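Local coordinates for E2A dna-binding protein (Human adenovirus 5, PDB 2WB0), which binds single-stranded DNA and, by forming multimers, unwinds the template without ATP during strand-displacement replication of the viral genome, at residues Gly72-Ala77 with Pro322-Pro327; Phe196-Ala201 with Ser299-Leu304; Gln204-Asn209 with Ala306-Arg311. All blocks are in the same frame, centred on the assembly; numbering follows the deposited sequence.

Interaction 1 (Gly72-Ala77 with Pro322-Pro327)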
loop_
_atom_site.group_PDB
_atom_site.type_symbol
_atom_site.label_atom_id
_atom_site.label_comp_id
_atom_site.label_asym_id
_atom_site.label_seq_id
_atom_site.Cartn_x
_atom_site.Cartn_y
_atom_site.Cartn_z
ATOM N N GLY A 72 -10.306 8.664 -0.378
ATOM C CA GLY A 72 -10.407 9.731 -1.393
ATOM C C GLY A 72 -10.039 9.257 -2.788
ATOM O O GLY A 72 -10.745 9.538 -3.778
ATOM N N ARG A 73 -8.943 8.537 -2.904
ATOM C CA ARG A 73 -8.573 8.010 -4.190
ATOM C C ARG A 73 -9.582 6.995 -4.728
ATOM O O ARG A 73 -9.823 6.911 -5.953
ATOM C CB ARG A 73 -7.201 7.331 -4.072
ATOM C CG ARG A 73 -5.996 8.273 -3.690
ATOM C CD ARG A 73 -4.688 7.447 -3.897
ATOM N NE ARG A 73 -3.436 7.982 -3.260
ATOM C CZ ARG A 73 -2.259 7.335 -3.166
ATOM N NH1 ARG A 73 -2.117 6.027 -3.533
ATOM N NH2 ARG A 73 -1.198 7.989 -2.628
ATOM N N PHE A 74 -10.118 6.158 -3.839
ATOM C CA PHE A 74 -11.086 5.172 -4.309
ATOM C C PHE A 74 -12.365 5.860 -4.732
ATOM O O PHE A 74 -12.946 5.471 -5.712
ATOM C CB PHE A 74 -11.352 4.138 -3.225
ATOM C CG PHE A 74 -10.206 3.227 -3.011
ATOM C CD1 PHE A 74 -9.584 2.602 -4.102
ATOM C CD2 PHE A 74 -9.692 3.010 -1.700
ATOM C CE1 PHE A 74 -8.512 1.732 -3.941
ATOM C CE2 PHE A 74 -8.625 2.128 -1.537
ATOM C CZ PHE A 74 -8.039 1.484 -2.609
ATOM N N LEU A 75 -12.776 6.882 -4.004
ATOM C CA LEU A 75 -13.974 7.630 -4.352
ATOM C C LEU A 75 -13.760 8.310 -5.709
ATOM O O LEU A 75 -14.585 8.231 -6.625
ATOM C CB LEU A 75 -14.182 8.718 -3.317
ATOM C CG LEU A 75 -15.614 9.251 -3.052
ATOM C CD1 LEU A 75 -15.737 10.641 -2.481
ATOM C CD2 LEU A 75 -16.848 8.776 -3.934
ATOM N N GLN A 76 -12.621 8.952 -5.834
ATOM C CA GLN A 76 -12.188 9.445 -7.137
ATOM C C GLN A 76 -12.287 8.425 -8.247
ATOM O O GLN A 76 -12.782 8.728 -9.337
ATOM C CB GLN A 76 -10.753 10.009 -7.054
ATOM C CG GLN A 76 -10.451 10.877 -8.354
ATOM C CD GLN A 76 -9.025 11.280 -8.480
ATOM O OE1 GLN A 76 -8.698 12.463 -8.681
ATOM N NE2 GLN A 76 -8.168 10.331 -8.323
ATOM N N ALA A 77 -11.820 7.213 -8.014
ATOM C CA ALA A 77 -11.885 6.232 -9.056
ATOM C C ALA A 77 -13.333 5.878 -9.428
ATOM O O ALA A 77 -13.629 5.582 -10.612
ATOM C CB ALA A 77 -11.121 4.977 -8.624
ATOM N N PRO A 322 -20.251 1.563 -10.154
ATOM C CA PRO A 322 -19.602 1.333 -11.459
ATOM C C PRO A 322 -18.527 0.229 -11.361
ATOM O O PRO A 322 -18.007 -0.060 -10.232
ATOM C CB PRO A 322 -18.884 2.674 -11.745
ATOM C CG PRO A 322 -19.439 3.623 -10.833
ATOM C CD PRO A 322 -20.068 2.942 -9.677
ATOM N N ARG A 323 -18.227 -0.381 -12.497
ATOM C CA ARG A 323 -17.022 -1.173 -12.646
ATOM C C ARG A 323 -15.800 -0.303 -12.282
ATOM O O ARG A 323 -15.701 0.880 -12.689
ATOM C CB ARG A 323 -16.918 -1.614 -14.076
ATOM C CG ARG A 323 -15.831 -2.612 -14.392
ATOM C CD ARG A 323 -16.102 -3.202 -15.737
ATOM N NE ARG A 323 -14.834 -3.510 -16.370
ATOM C CZ ARG A 323 -14.111 -4.593 -16.085
ATOM N NH1 ARG A 323 -14.551 -5.512 -15.194
ATOM N NH2 ARG A 323 -12.957 -4.776 -16.703
ATOM N N MET A 324 -14.861 -0.861 -11.509
ATOM C CA MET A 324 -13.656 -0.055 -11.139
ATOM C C MET A 324 -12.584 -1.082 -11.013
ATOM O O MET A 324 -12.696 -1.997 -10.189
ATOM C CB MET A 324 -13.893 0.711 -9.810
ATOM C CG MET A 324 -12.853 1.856 -9.466
ATOM S SD MET A 324 -11.265 1.149 -9.004
ATOM C CE MET A 324 -11.631 0.666 -7.336
ATOM N N VAL A 325 -11.588 -1.023 -11.882
ATOM C CA VAL A 325 -10.534 -2.021 -11.921
ATOM C C VAL A 325 -9.261 -1.428 -11.313
ATOM O O VAL A 325 -8.705 -0.459 -11.851
ATOM C CB VAL A 325 -10.190 -2.398 -13.413
ATOM C CG1 VAL A 325 -9.000 -3.406 -13.521
ATOM C CG2 VAL A 325 -11.470 -2.881 -14.160
ATOM N N VAL A 326 -8.780 -2.002 -10.199
ATOM C CA VAL A 326 -7.409 -1.711 -9.745
ATOM C C VAL A 326 -6.494 -2.555 -10.603
ATOM O O VAL A 326 -6.681 -3.780 -10.636
ATOM C CB VAL A 326 -7.251 -2.147 -8.301
ATOM C CG1 VAL A 326 -5.827 -1.837 -7.845
ATOM C CG2 VAL A 326 -8.281 -1.400 -7.458
ATOM N N PRO A 327 -5.504 -1.955 -11.283
ATOM C CA PRO A 327 -4.671 -2.666 -12.261
ATOM C C PRO A 327 -3.914 -3.832 -11.629
ATOM O O PRO A 327 -3.377 -3.704 -10.502
ATOM C CB PRO A 327 -3.634 -1.635 -12.680
ATOM C CG PRO A 327 -4.068 -0.380 -12.187
ATOM C CD PRO A 327 -5.187 -0.510 -11.241
#

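Interaction 2 (Phe196-Ala201 with Ser299-Leu304)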
loop_
_atom_site.group_PDB
_atom_site.type_symbol
_atom_site.label_atom_id
_atom_site.label_comp_id
_atom_site.label_asym_id
_atom_site.label_seq_id
_atom_site.Cartn_x
_atom_site.Cartn_y
_atom_site.Cartn_z
ATOM N N PHE A 196 1.390 -12.179 5.259
ATOM C CA PHE A 196 0.692 -12.582 4.039
ATOM C C PHE A 196 -0.435 -13.595 4.296
ATOM O O PHE A 196 -1.470 -13.539 3.647
ATOM C CB PHE A 196 1.656 -13.096 2.960
ATOM C CG PHE A 196 2.476 -11.966 2.259
ATOM C CD1 PHE A 196 1.994 -11.312 1.138
ATOM C CD2 PHE A 196 3.715 -11.627 2.735
ATOM C CE1 PHE A 196 2.726 -10.338 0.489
ATOM C CE2 PHE A 196 4.485 -10.602 2.097
ATOM C CZ PHE A 196 3.950 -9.968 0.953
ATOM N N LYS A 197 -0.228 -14.505 5.247
ATOM C CA LYS A 197 -1.318 -15.438 5.586
ATOM C C LYS A 197 -2.496 -14.673 6.162
ATOM O O LYS A 197 -3.664 -15.052 5.955
ATOM C CB LYS A 197 -0.833 -16.479 6.615
ATOM C CG LYS A 197 -0.030 -17.623 5.917
ATOM C CD LYS A 197 0.450 -18.671 6.965
ATOM C CE LYS A 197 0.853 -20.001 6.318
ATOM N NZ LYS A 197 1.799 -20.739 7.210
ATOM N N GLN A 198 -2.172 -13.635 6.941
ATOM C CA GLN A 198 -3.178 -12.791 7.604
ATOM C C GLN A 198 -4.034 -12.096 6.560
ATOM O O GLN A 198 -5.254 -12.112 6.689
ATOM C CB GLN A 198 -2.506 -11.742 8.526
ATOM C CG GLN A 198 -3.494 -10.939 9.476
ATOM C CD GLN A 198 -4.366 -9.930 8.773
ATOM O OE1 GLN A 198 -5.485 -9.597 9.264
ATOM N NE2 GLN A 198 -3.843 -9.339 7.664
ATOM N N ILE A 199 -3.422 -11.508 5.520
ATOM C CA ILE A 199 -4.258 -10.752 4.566
ATOM C C ILE A 199 -5.131 -11.721 3.747
ATOM O O ILE A 199 -6.318 -11.446 3.494
ATOM C CB ILE A 199 -3.421 -9.762 3.660
ATOM C CG1 ILE A 199 -4.400 -8.850 2.888
ATOM C CG2 ILE A 199 -2.489 -10.500 2.701
ATOM C CD1 ILE A 199 -5.296 -7.970 3.855
ATOM N N LYS A 200 -4.543 -12.842 3.364
ATOM C CA LYS A 200 -5.273 -13.861 2.628
ATOM C C LYS A 200 -6.464 -14.388 3.454
ATOM O O LYS A 200 -7.590 -14.419 2.961
ATOM C CB LYS A 200 -4.348 -14.946 2.169
ATOM C CG LYS A 200 -5.095 -16.131 1.525
ATOM C CD LYS A 200 -4.039 -17.108 0.933
ATOM C CE LYS A 200 -4.629 -18.518 0.838
ATOM N NZ LYS A 200 -3.557 -19.588 0.625
ATOM N N ALA A 201 -6.277 -14.615 4.744
ATOM C CA ALA A 201 -7.402 -15.016 5.601
ATOM C C ALA A 201 -8.456 -13.923 5.812
ATOM O O ALA A 201 -9.663 -14.185 6.007
ATOM C CB ALA A 201 -6.868 -15.530 7.032
ATOM N N SER A 299 -2.033 -0.212 6.742
ATOM C CA SER A 299 -1.811 -1.645 6.850
ATOM C C SER A 299 -2.706 -2.250 5.793
ATOM O O SER A 299 -3.707 -1.625 5.375
ATOM C CB SER A 299 -2.166 -2.213 8.265
ATOM O OG SER A 299 -3.590 -1.975 8.533
ATOM N N ALA A 300 -2.356 -3.440 5.313
ATOM C CA ALA A 300 -3.171 -4.070 4.252
ATOM C C ALA A 300 -4.680 -4.289 4.566
ATOM O O ALA A 300 -5.524 -4.048 3.722
ATOM C CB ALA A 300 -2.502 -5.413 3.754
ATOM N N PRO A 301 -5.012 -4.737 5.748
ATOM C CA PRO A 301 -6.470 -4.805 5.999
ATOM C C PRO A 301 -7.171 -3.478 6.020
ATOM O O PRO A 301 -8.327 -3.440 5.557
ATOM C CB PRO A 301 -6.588 -5.456 7.375
ATOM C CG PRO A 301 -5.157 -6.106 7.614
ATOM C CD PRO A 301 -4.218 -5.168 6.921
ATOM N N ASP A 302 -6.527 -2.406 6.536
ATOM C CA ASP A 302 -7.156 -1.075 6.559
ATOM C C ASP A 302 -7.232 -0.580 5.150
ATOM O O ASP A 302 -8.190 0.110 4.827
ATOM C CB ASP A 302 -6.359 -0.085 7.461
ATOM C CG ASP A 302 -6.473 -0.457 8.904
ATOM O OD1 ASP A 302 -7.389 -1.280 9.183
ATOM O OD2 ASP A 302 -5.647 -0.008 9.722
ATOM N N LEU A 303 -6.265 -0.938 4.300
ATOM C CA LEU A 303 -6.338 -0.503 2.876
ATOM C C LEU A 303 -7.553 -1.125 2.140
ATOM O O LEU A 303 -8.277 -0.454 1.375
ATOM C CB LEU A 303 -5.049 -0.874 2.128
ATOM C CG LEU A 303 -4.531 -0.031 0.950
ATOM C CD1 LEU A 303 -3.504 -0.779 0.074
ATOM C CD2 LEU A 303 -5.384 1.056 0.240
ATOM N N LEU A 304 -7.780 -2.417 2.369
ATOM C CA LEU A 304 -8.935 -3.081 1.773
ATOM C C LEU A 304 -10.209 -2.480 2.348
ATOM O O LEU A 304 -11.138 -2.210 1.619
ATOM C CB LEU A 304 -8.884 -4.575 2.068
ATOM C CG LEU A 304 -9.567 -5.596 1.164
ATOM C CD1 LEU A 304 -9.990 -6.946 1.754
ATOM C CD2 LEU A 304 -10.189 -5.155 -0.204
#

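Interaction 3 (Gln204-Asn209 with Ala306-Arg311)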
loop_
_atom_site.group_PDB
_atom_site.type_symbol
_atom_site.label_atom_id
_atom_site.label_comp_id
_atom_site.label_asym_id
_atom_site.label_seq_id
_atom_site.Cartn_x
_atom_site.Cartn_y
_atom_site.Cartn_z
ATOM N N GLN A 204 -10.494 -13.950 2.717
ATOM C CA GLN A 204 -11.360 -15.155 2.702
ATOM C C GLN A 204 -12.559 -14.912 3.650
ATOM O O GLN A 204 -13.673 -15.311 3.359
ATOM C CB GLN A 204 -10.579 -16.446 3.093
ATOM C CG GLN A 204 -9.573 -16.984 2.080
ATOM C CD GLN A 204 -8.612 -18.051 2.646
ATOM O OE1 GLN A 204 -8.257 -18.998 1.944
ATOM N NE2 GLN A 204 -8.148 -17.872 3.911
ATOM N N ALA A 205 -12.353 -14.205 4.751
ATOM C CA ALA A 205 -13.471 -13.930 5.662
ATOM C C ALA A 205 -14.417 -12.866 5.118
ATOM O O ALA A 205 -15.629 -12.872 5.409
ATOM C CB ALA A 205 -12.977 -13.500 7.016
ATOM N N LEU A 206 -13.887 -11.914 4.364
ATOM C CA LEU A 206 -14.778 -10.874 3.861
ATOM C C LEU A 206 -15.495 -11.350 2.581
ATOM O O LEU A 206 -16.621 -10.883 2.297
ATOM C CB LEU A 206 -13.965 -9.563 3.632
ATOM C CG LEU A 206 -14.315 -8.138 3.190
ATOM C CD1 LEU A 206 -15.813 -7.737 3.123
ATOM C CD2 LEU A 206 -13.398 -7.050 3.925
ATOM N N TYR A 207 -14.820 -12.214 1.827
ATOM C CA TYR A 207 -15.326 -12.743 0.553
ATOM C C TYR A 207 -15.324 -14.287 0.562
ATOM O O TYR A 207 -14.569 -14.944 -0.226
ATOM C CB TYR A 207 -14.522 -12.203 -0.637
ATOM C CG TYR A 207 -14.515 -10.707 -0.669
ATOM C CD1 TYR A 207 -15.573 -9.992 -1.219
ATOM C CD2 TYR A 207 -13.456 -10.004 -0.117
ATOM C CE1 TYR A 207 -15.563 -8.595 -1.232
ATOM C CE2 TYR A 207 -13.404 -8.621 -0.156
ATOM C CZ TYR A 207 -14.472 -7.913 -0.666
ATOM O OH TYR A 207 -14.397 -6.548 -0.657
ATOM N N PRO A 208 -16.128 -14.874 1.465
ATOM C CA PRO A 208 -16.023 -16.326 1.651
ATOM C C PRO A 208 -16.378 -17.123 0.372
ATOM O O PRO A 208 -15.898 -18.249 0.219
ATOM C CB PRO A 208 -17.030 -16.629 2.786
ATOM C CG PRO A 208 -17.972 -15.495 2.859
ATOM C CD PRO A 208 -17.318 -14.301 2.118
ATOM N N ASN A 209 -17.116 -16.516 -0.556
ATOM C CA ASN A 209 -17.549 -17.216 -1.792
ATOM C C ASN A 209 -16.941 -16.690 -3.083
ATOM O O ASN A 209 -17.499 -16.925 -4.161
ATOM C CB ASN A 209 -19.069 -17.195 -1.907
ATOM C CG ASN A 209 -19.731 -17.963 -0.779
ATOM O OD1 ASN A 209 -19.379 -19.125 -0.499
ATOM N ND2 ASN A 209 -20.628 -17.298 -0.074
ATOM N N ALA A 306 -10.557 0.530 3.339
ATOM C CA ALA A 306 -10.777 1.879 2.751
ATOM C C ALA A 306 -11.573 1.673 1.474
ATOM O O ALA A 306 -12.531 2.454 1.186
ATOM C CB ALA A 306 -9.506 2.586 2.394
ATOM N N LEU A 307 -11.190 0.674 0.694
ATOM C CA LEU A 307 -11.917 0.398 -0.559
ATOM C C LEU A 307 -13.403 -0.009 -0.301
ATOM O O LEU A 307 -14.388 0.451 -0.965
ATOM C CB LEU A 307 -11.187 -0.662 -1.401
ATOM C CG LEU A 307 -11.949 -1.182 -2.666
ATOM C CD1 LEU A 307 -12.255 -0.075 -3.690
ATOM C CD2 LEU A 307 -11.162 -2.335 -3.396
ATOM N N VAL A 308 -13.542 -0.911 0.639
ATOM C CA VAL A 308 -14.873 -1.467 1.013
ATOM C C VAL A 308 -15.776 -0.414 1.592
ATOM O O VAL A 308 -16.981 -0.356 1.247
ATOM C CB VAL A 308 -14.729 -2.785 1.907
ATOM C CG1 VAL A 308 -16.138 -3.247 2.444
ATOM C CG2 VAL A 308 -14.039 -3.836 1.179
ATOM N N MET A 309 -15.225 0.488 2.397
ATOM C CA MET A 309 -16.059 1.489 2.995
ATOM C C MET A 309 -16.442 2.537 1.909
ATOM O O MET A 309 -17.533 3.121 1.974
ATOM C CB MET A 309 -15.362 2.137 4.204
ATOM C CG MET A 309 -15.205 1.072 5.342
ATOM S SD MET A 309 -14.496 1.773 6.817
ATOM C CE MET A 309 -15.886 2.645 7.527
ATOM N N VAL A 310 -15.561 2.784 0.944
ATOM C CA VAL A 310 -15.997 3.680 -0.173
ATOM C C VAL A 310 -17.199 3.046 -0.925
ATOM O O VAL A 310 -18.170 3.759 -1.322
ATOM C CB VAL A 310 -14.801 4.092 -1.097
ATOM C CG1 VAL A 310 -15.274 4.619 -2.482
ATOM C CG2 VAL A 310 -13.988 5.199 -0.420
ATOM N N ARG A 311 -17.147 1.747 -1.131
ATOM C CA ARG A 311 -18.227 1.069 -1.829
ATOM C C ARG A 311 -19.537 1.307 -1.016
ATOM O O ARG A 311 -20.564 1.651 -1.596
ATOM C CB ARG A 311 -17.888 -0.410 -2.085
ATOM C CG ARG A 311 -16.779 -0.667 -3.062
ATOM C CD ARG A 311 -16.498 -2.152 -3.282
ATOM N NE ARG A 311 -15.550 -2.432 -4.354
ATOM C CZ ARG A 311 -14.761 -3.491 -4.421
ATOM N NH1 ARG A 311 -14.744 -4.417 -3.435
ATOM N NH2 ARG A 311 -13.914 -3.587 -5.442
#

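Interaction 1 (Gly72-Ala77 with Pro322-Pro327)
Met-324 meets Ala-77 and Phe-74 with different parts of one bent side chain, and the contact is correspondingly uneven. The tight part is at Ala-77, whose methyl points toward the facing segment: CB of Ala-77 lies 3.7 Å from CG of Met-324 and 3.8 Å from its SD. With CG anti to the backbone N (chi1 -166°), the methionine first reaches across to the alanine; bends at the next two torsions fold the chain so that its methyl comes to the ring of Phe-74, one turn earlier. There the packing is looser, CE of Met-324 standing 4.3 Å from CD1 of Phe-74 and approaching that ring obliquely. Both helix residues are buried, whereas Met-324 is partly exposed and its neighbours Arg-323 and Val-325 are exposed and make no contact with the helix segment. Only 142 Å² is buried between the two segments, but other parts of the chain share the same helix face: Phe-74 also packs on Leu-303 and Leu-307 of helix 300-315, and Ala-77 on Pro-92 and Thr-93. Irregular chain following helix 300-315 is thus laid across helix 64-83, packing a late part of the chain onto the all-alpha domain.

Interaction 2 (Phe196-Ala201 with Ser299-Leu304)
The carboxamide of Gln-198 is the flat group here, and the ring of Pro-301 meets it from across the gap between two helices. CG of Pro-301 approaches the amide end, 3.5 Å from NE2 and 3.9 Å from OE1 of Gln-198, while the glutamine chain passes the proline ring at a slant. This is van der Waals contact; the polar partner of Gln-198 lies elsewhere, OE1 being hydrogen-bonded to the hydroxyl of Ser-266, which would limit rotation of the amide. A bend at chi2 (-72°) turns the glutamine chain, whose first bond from the backbone does not aim at the proline, back toward the other helix. Helices 189-206 and 300-315 run roughly side by side here, their short segments 26° from parallel and 10.4 Å apart at the axes. The first belongs to one zinc-binding domain of the family and the second to the other. Ile-199 makes the apolar part of the contact. Its CG1 stands anti to the backbone N (chi1 -170°), sending CD1 to within 3.8 Å of CB of Ala-300 and 4.2 Å of CG of Pro-301. Leu-217 of strand 216-220 touches both Ile-199 and Ala-300, while Ser-299 holds the N-cap position of helix 300-315.

Interaction 3 (Gln204-Asn209 with Ala306-Arg311)
Tyr-207 and Val-308 lie alongside one another, pointing opposite ways, the phenol reaching toward the valine while the valine methyl reaches back beside its oxygen. OH of Tyr-207 lies 3.3 Å from CG2 of Val-308, closer than the ring carbon CZ, which is 4.5 Å from the same methyl and sees it obliquely. Tyr-207 has its CG anti to the carbonyl carbon (chi1 -56°), a setting that projects the ring across to the other helix just where the backbone leaves helical geometry. The pair thus lies where helix 189-206 ends, against the middle of helix 300-315, at a partly exposed edge of the packing between the two zinc-binding domains. Leu-206 touches the same valine: its CD2 is 4.3 Å from CG2 of Val-308, and its CD1 lies over one face of the tyrosine ring toward the rim. Arg-311 arrives by another route, extended from CG to NE and slanting across the tyrosine, with guanidinium and ring planes 82° apart. Its NH1 stands 3.5 Å from OH of Tyr-207, which sits at the guanidinium edge, a close approach rather than a hydrogen bond. NE of Arg-311 is hydrogen-bonded to the hydroxyl of Tyr-78.

Interactions 2 and 3 share helix 300-315, and interaction 1 packs against it. Interactions 2 and 3 are successive steps of its pairing with helix 189-206, their centres about 11 Å apart, and Leu-304 joins them by setting CD1 4.0 Å from CD2 of Leu-206. Interaction 1 lies beyond the same helix, its centre about 14 Å from that of interaction 3 and about 19 Å from that of interaction 2. Phe-74 links it to both, with CE2 3.8 Å from CD2 of Leu-303 and CD2 3.6 Å from CA of Leu-307. The helix is therefore packed between the all-alpha domain and the first zinc-binding domain. All three contacts lie away from the two zinc sites.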